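Local coordinates for protein cellulose synthase 1 (Gluconacetobacter xylinus, PDB 4I86) that forms a PilZ regulatory domain, a small antiparallel beta-barrel module of the family known for binding cyclic di-GMP, at residues A[32-37]-A[79-84]; A[45-50]-A[72-77]. All coordinates share one frame; numbering follows the deposited sequence.

Both contacts belong to one curled antiparallel sheet of the PilZ domain, their centres about 10 Å apart. The order along the chain is 32-37, 45-50, 72-77 and 79-84, so interaction 2 is nested within the loop closed by interaction 1. Strands 66-77 and 82-86, consecutive in sequence and neighbours in the sheet, contribute to interactions 2 and 1 respectively and are paired through the backbones of Ile75, Arg76 and Ile83. Phe84, which belongs to 79-84, packs against Met45 and Ile74 of interaction 2. One strand pair thus carries a surface ion pair near one member and partly buried apolar packing on the other, joined by Phe84.

Interaction 1: A[32-37]-A[79-84]; sequences VTEDLS and NGRGIF
Glu34 and Arg81 mark the nearest approach of the two backbones, and even their CA atoms are 8.8 Å apart, because strand 40-44 lies between strands 28-36 and 82-86 in the sheet. Long side chains suit such a gap. Glu34, at a classic beta bulge where it and Asp35 both face Ala42, has its CG anti to the carbonyl carbon (chi1 -65°) and runs extended from there toward the turn that precedes strand 82-86. Arg81 bends twice, at chi2 and chi3, and crosses the Glu34 chain at about a right angle.

The carboxylate meets the aliphatic part of the arginine first: Glu34 OE1 is 3.4 Å from Arg81 CD. The charged link is longer, 3.6 Å from Glu34 OE1 to Arg81 NH1; the two planes stand 89° apart and no N-H points at that oxygen. On the other branch, Glu34 OE2 lies 3.4 Å from Gly80 O, a meeting of two acceptors. Glycine fits here because its positive phi (84°) would jam a CB against the carbonyl oxygen of Asn79.

Lys44 lies alongside Glu34 and Arg76 alongside Arg81, whose pose may owe something to a crystal neighbour. The chemistry is that of a long salt bridge resting on charge alone, probably screened by solvent and partly offset by the mildly unfavourable pairing of acceptors.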
loop_
_atom_site.group_PDB
_atom_site.type_symbol
_atom_site.label_atom_id
_atom_site.label_comp_id
_atom_site.label_asym_id
_atom_site.label_seq_id
_atom_site.Cartn_x
_atom_site.Cartn_y
_atom_site.Cartn_z
ATOM N N VAL A 32 2.643 6.980 -7.152
ATOM C CA VAL A 32 1.933 5.985 -7.942
ATOM C C VAL A 32 2.473 4.603 -7.623
ATOM O O VAL A 32 3.645 4.447 -7.264
ATOM C CB VAL A 32 2.020 6.226 -9.481
ATOM C CG1 VAL A 32 1.260 7.482 -9.885
ATOM C CG2 VAL A 32 3.474 6.288 -9.937
ATOM N N THR A 33 1.626 3.595 -7.771
ATOM C CA THR A 33 2.043 2.236 -7.466
ATOM C C THR A 33 2.967 1.704 -8.556
ATOM O O THR A 33 2.953 2.194 -9.688
ATOM C CB THR A 33 0.842 1.302 -7.327
ATOM O OG1 THR A 33 0.143 1.235 -8.584
ATOM C CG2 THR A 33 -0.088 1.820 -6.233
ATOM N N GLU A 34 3.754 0.690 -8.208
ATOM C CA GLU A 34 4.561 -0.027 -9.190
ATOM C C GLU A 34 4.043 -1.458 -9.306
ATOM O O GLU A 34 3.832 -1.982 -10.402
ATOM C CB GLU A 34 6.030 -0.013 -8.769
ATOM C CG GLU A 34 6.644 1.381 -8.767
ATOM C CD GLU A 34 8.019 1.406 -8.136
ATOM O OE1 GLU A 34 8.604 0.315 -7.963
ATOM O OE2 GLU A 34 8.507 2.508 -7.802
ATOM N N ASP A 35 3.817 -2.084 -8.158
ATOM C CA ASP A 35 3.188 -3.391 -8.144
ATOM C C ASP A 35 2.380 -3.540 -6.870
ATOM O O ASP A 35 2.634 -2.853 -5.876
ATOM C CB ASP A 35 4.235 -4.490 -8.209
ATOM C CG ASP A 35 5.034 -4.591 -6.928
ATOM O OD1 ASP A 35 6.132 -4.009 -6.886
ATOM O OD2 ASP A 35 4.560 -5.229 -5.958
ATOM N N LEU A 36 1.400 -4.432 -6.909
ATOM C CA LEU A 36 0.583 -4.732 -5.746
ATOM C C LEU A 36 0.564 -6.239 -5.628
ATOM O O LEU A 36 0.628 -6.933 -6.628
ATOM C CB LEU A 36 -0.843 -4.200 -5.935
ATOM C CG LEU A 36 -0.928 -2.670 -5.930
ATOM C CD1 LEU A 36 -2.249 -2.186 -6.453
ATOM C CD2 LEU A 36 -0.727 -2.150 -4.534
ATOM N N SER A 37 0.501 -6.743 -4.403
ATOM C CA SER A 37 0.358 -8.172 -4.184
ATOM C C SER A 37 -0.538 -8.388 -2.978
ATOM O O SER A 37 -0.917 -7.425 -2.290
ATOM C CB SER A 37 1.727 -8.813 -3.929
ATOM O OG SER A 37 2.358 -8.160 -2.844
ATOM N N ASN A 79 13.971 6.675 -1.846
ATOM C CA ASN A 79 13.703 7.733 -2.829
ATOM C C ASN A 79 13.313 7.161 -4.192
ATOM O O ASN A 79 14.052 6.372 -4.797
ATOM C CB ASN A 79 14.878 8.715 -2.954
ATOM C CG ASN A 79 14.585 9.866 -3.907
ATOM O OD1 ASN A 79 14.837 9.767 -5.112
ATOM N ND2 ASN A 79 14.059 10.970 -3.369
ATOM N N GLY A 80 12.140 7.566 -4.669
ATOM C CA GLY A 80 11.562 6.980 -5.859
ATOM C C GLY A 80 10.819 5.705 -5.507
ATOM O O GLY A 80 10.026 5.211 -6.306
ATOM N N ARG A 81 11.065 5.170 -4.311
ATOM C CA ARG A 81 10.469 3.888 -3.953
ATOM C C ARG A 81 10.127 3.724 -2.470
ATOM O O ARG A 81 10.972 3.916 -1.601
ATOM C CB ARG A 81 11.374 2.737 -4.423
ATOM C CG ARG A 81 10.911 1.352 -4.002
ATOM C CD ARG A 81 10.529 0.486 -5.190
ATOM N NE ARG A 81 11.346 -0.727 -5.249
ATOM C CZ ARG A 81 12.094 -1.069 -6.292
ATOM N NH1 ARG A 81 12.107 -0.294 -7.371
ATOM N NH2 ARG A 81 12.817 -2.182 -6.264
ATOM N N GLY A 82 8.872 3.369 -2.201
ATOM C CA GLY A 82 8.446 2.972 -0.869
ATOM C C GLY A 82 7.901 1.550 -0.929
ATOM O O GLY A 82 7.125 1.217 -1.836
ATOM N N ILE A 83 8.320 0.703 0.013
ATOM C CA ILE A 83 7.840 -0.684 0.061
ATOM C C ILE A 83 6.964 -0.896 1.285
ATOM O O ILE A 83 7.345 -0.539 2.409
ATOM C CB ILE A 83 8.989 -1.722 0.107
ATOM C CG1 ILE A 83 9.985 -1.494 -1.038
ATOM C CG2 ILE A 83 8.409 -3.153 0.108
ATOM C CD1 ILE A 83 9.386 -1.609 -2.432
ATOM N N PHE A 84 5.801 -1.509 1.076
ATOM C CA PHE A 84 4.844 -1.684 2.168
ATOM C C PHE A 84 4.394 -3.135 2.301
ATOM O O PHE A 84 4.433 -3.897 1.342
ATOM C CB PHE A 84 3.604 -0.810 1.928
ATOM C CG PHE A 84 3.906 0.658 1.755
ATOM C CD1 PHE A 84 3.712 1.544 2.799
ATOM C CD2 PHE A 84 4.375 1.148 0.542
ATOM C CE1 PHE A 84 3.989 2.894 2.647
ATOM C CE2 PHE A 84 4.652 2.502 0.386
ATOM C CZ PHE A 84 4.459 3.369 1.439
#

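Interaction 2: A[45-50]-A[72-77]; sequences MSWPAK and ARIIRA
Trp47 lies against two residues of strand 66-77, Ile74 and Ala77, and can be followed outward from its backbone. Its CB meets the methyl of Ala77, with 3.8 Å between Trp47 CB and Ala77 CB; alanine is small enough for the loop to come in here, the CA atoms of this pair being 6.3 Å apart. CG, held anti to the backbone N (chi1 -164°), is the first ring atom near the tip of Ile74, 4.1 Å from Trp47 CG to Ile74 CD1. At CD2, one of the two atoms shared by both rings, the distance to Ile74 CD1 is 4.0 Å. The broad flat indole offers its face to this methyl in a CH-pi contact: Ile74 CD1 is 4.2 Å from the centroid of the Trp47 five-membered ring and 19° off its normal. Ile74 suits the place because its CG1-CD1 arm, with CG1 anti to the backbone N, reaches across to the ring. CD of the following Pro48 covers the opposite face.

Met45 comes to the same methyl from another direction. Its flexible thioether chain, bent at chi3, meets Ile74 tip to tip, with Met45 CE 3.7 Å from Ile74 CD1.

A classic beta bulge at Ile75 and Arg76, both opposite Ile83, is consistent with Ile74 and Ala77, three positions apart, both pointing toward the loop. In this PilZ beta-barrel, a loop tryptophan whose ring face receives an isoleucine methyl joins the 40-44 to 55-63 connection to the end of strand 66-77, with Val29 and Val57 of other strands also against Trp47.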
loop_
_atom_site.group_PDB
_atom_site.type_symbol
_atom_site.label_atom_id
_atom_site.label_comp_id
_atom_site.label_asym_id
_atom_site.label_seq_id
_atom_site.Cartn_x
_atom_site.Cartn_y
_atom_site.Cartn_z
ATOM N N MET A 45 7.500 6.934 -4.859
ATOM C CA MET A 45 7.194 7.975 -3.896
ATOM C C MET A 45 8.449 8.390 -3.146
ATOM O O MET A 45 9.448 7.667 -3.154
ATOM C CB MET A 45 6.151 7.463 -2.895
ATOM C CG MET A 45 6.612 6.253 -2.094
ATOM S SD MET A 45 5.534 5.891 -0.692
ATOM C CE MET A 45 6.501 6.530 0.673
ATOM N N SER A 46 8.388 9.541 -2.482
ATOM C CA SER A 46 9.505 10.021 -1.674
ATOM C C SER A 46 9.084 10.264 -0.228
ATOM O O SER A 46 8.329 11.196 0.061
ATOM C CB SER A 46 10.108 11.292 -2.284
ATOM O OG SER A 46 10.440 11.091 -3.655
ATOM N N TRP A 47 9.581 9.414 0.670
ATOM C CA TRP A 47 9.301 9.496 2.107
ATOM C C TRP A 47 10.296 10.444 2.790
ATOM O O TRP A 47 11.512 10.247 2.692
ATOM C CB TRP A 47 9.384 8.091 2.720
ATOM C CG TRP A 47 8.771 7.925 4.091
ATOM C CD1 TRP A 47 9.434 7.695 5.262
ATOM C CD2 TRP A 47 7.370 7.954 4.422
ATOM N NE1 TRP A 47 8.537 7.590 6.302
ATOM C CE2 TRP A 47 7.266 7.739 5.813
ATOM C CE3 TRP A 47 6.199 8.138 3.678
ATOM C CZ2 TRP A 47 6.034 7.704 6.475
ATOM C CZ3 TRP A 47 4.978 8.107 4.336
ATOM C CH2 TRP A 47 4.906 7.889 5.718
ATOM N N PRO A 48 9.779 11.471 3.492
ATOM C CA PRO A 48 10.584 12.578 4.036
ATOM C C PRO A 48 11.166 12.328 5.425
ATOM O O PRO A 48 11.243 13.259 6.226
ATOM C CB PRO A 48 9.567 13.716 4.134
ATOM C CG PRO A 48 8.291 12.996 4.483
ATOM C CD PRO A 48 8.334 11.694 3.699
ATOM N N ALA A 49 11.556 11.098 5.718
ATOM C CA ALA A 49 12.221 10.814 6.977
ATOM C C ALA A 49 12.971 9.505 6.856
ATOM O O ALA A 49 12.739 8.734 5.924
ATOM C CB ALA A 49 11.212 10.754 8.115
ATOM N N LYS A 50 13.886 9.266 7.788
ATOM C CA LYS A 50 14.582 7.995 7.822
ATOM C C LYS A 50 13.759 7.001 8.610
ATOM O O LYS A 50 13.256 7.307 9.694
ATOM C CB LYS A 50 15.991 8.131 8.401
ATOM C CG LYS A 50 17.024 8.472 7.341
ATOM C CD LYS A 50 16.840 7.559 6.129
ATOM C CE LYS A 50 17.964 7.723 5.114
ATOM N NZ LYS A 50 17.789 6.799 3.955
ATOM N N ALA A 72 -1.308 -0.261 6.668
ATOM C CA ALA A 72 -0.108 -0.926 6.209
ATOM C C ALA A 72 1.058 -0.523 7.078
ATOM O O ALA A 72 0.909 0.245 8.035
ATOM C CB ALA A 72 0.169 -0.610 4.734
ATOM N N ARG A 73 2.214 -1.072 6.749
ATOM C CA ARG A 73 3.452 -0.703 7.401
ATOM C C ARG A 73 4.465 -0.388 6.309
ATOM O O ARG A 73 4.680 -1.217 5.429
ATOM C CB ARG A 73 3.930 -1.855 8.305
ATOM C CG ARG A 73 3.407 -1.753 9.744
ATOM C CD ARG A 73 3.834 -2.901 10.647
ATOM N NE ARG A 73 2.941 -4.053 10.527
ATOM C CZ ARG A 73 2.863 -5.052 11.408
ATOM N NH1 ARG A 73 3.623 -5.052 12.504
ATOM N NH2 ARG A 73 2.010 -6.052 11.191
ATOM N N ILE A 74 5.050 0.811 6.321
ATOM C CA ILE A 74 6.157 1.059 5.402
ATOM C C ILE A 74 7.387 0.355 5.980
ATOM O O ILE A 74 7.666 0.456 7.177
ATOM C CB ILE A 74 6.422 2.578 5.111
ATOM C CG1 ILE A 74 7.492 2.725 4.014
ATOM C CG2 ILE A 74 6.825 3.327 6.378
ATOM C CD1 ILE A 74 7.494 4.065 3.301
ATOM N N ILE A 75 8.094 -0.400 5.146
ATOM C CA ILE A 75 9.213 -1.185 5.656
ATOM C C ILE A 75 10.554 -0.733 5.074
ATOM O O ILE A 75 11.601 -0.944 5.681
ATOM C CB ILE A 75 9.005 -2.715 5.439
ATOM C CG1 ILE A 75 8.827 -3.044 3.957
ATOM C CG2 ILE A 75 7.805 -3.223 6.255
ATOM C CD1 ILE A 75 8.983 -4.536 3.626
ATOM N N ARG A 76 10.517 -0.117 3.896
ATOM C CA ARG A 76 11.716 0.473 3.305
ATOM C C ARG A 76 11.364 1.704 2.486
ATOM O O ARG A 76 10.278 1.786 1.908
ATOM C CB ARG A 76 12.447 -0.533 2.410
ATOM C CG ARG A 76 13.877 -0.129 2.063
ATOM C CD ARG A 76 14.278 -0.632 0.682
ATOM N NE ARG A 76 13.734 0.207 -0.389
ATOM C CZ ARG A 76 14.472 0.870 -1.278
ATOM N NH1 ARG A 76 15.798 0.786 -1.241
ATOM N NH2 ARG A 76 13.883 1.611 -2.211
ATOM N N ALA A 77 12.296 2.654 2.436
ATOM C CA ALA A 77 12.151 3.856 1.619
ATOM C C ALA A 77 13.496 4.224 0.991
ATOM O O ALA A 77 14.477 4.439 1.702
ATOM C CB ALA A 77 11.623 5.010 2.470
#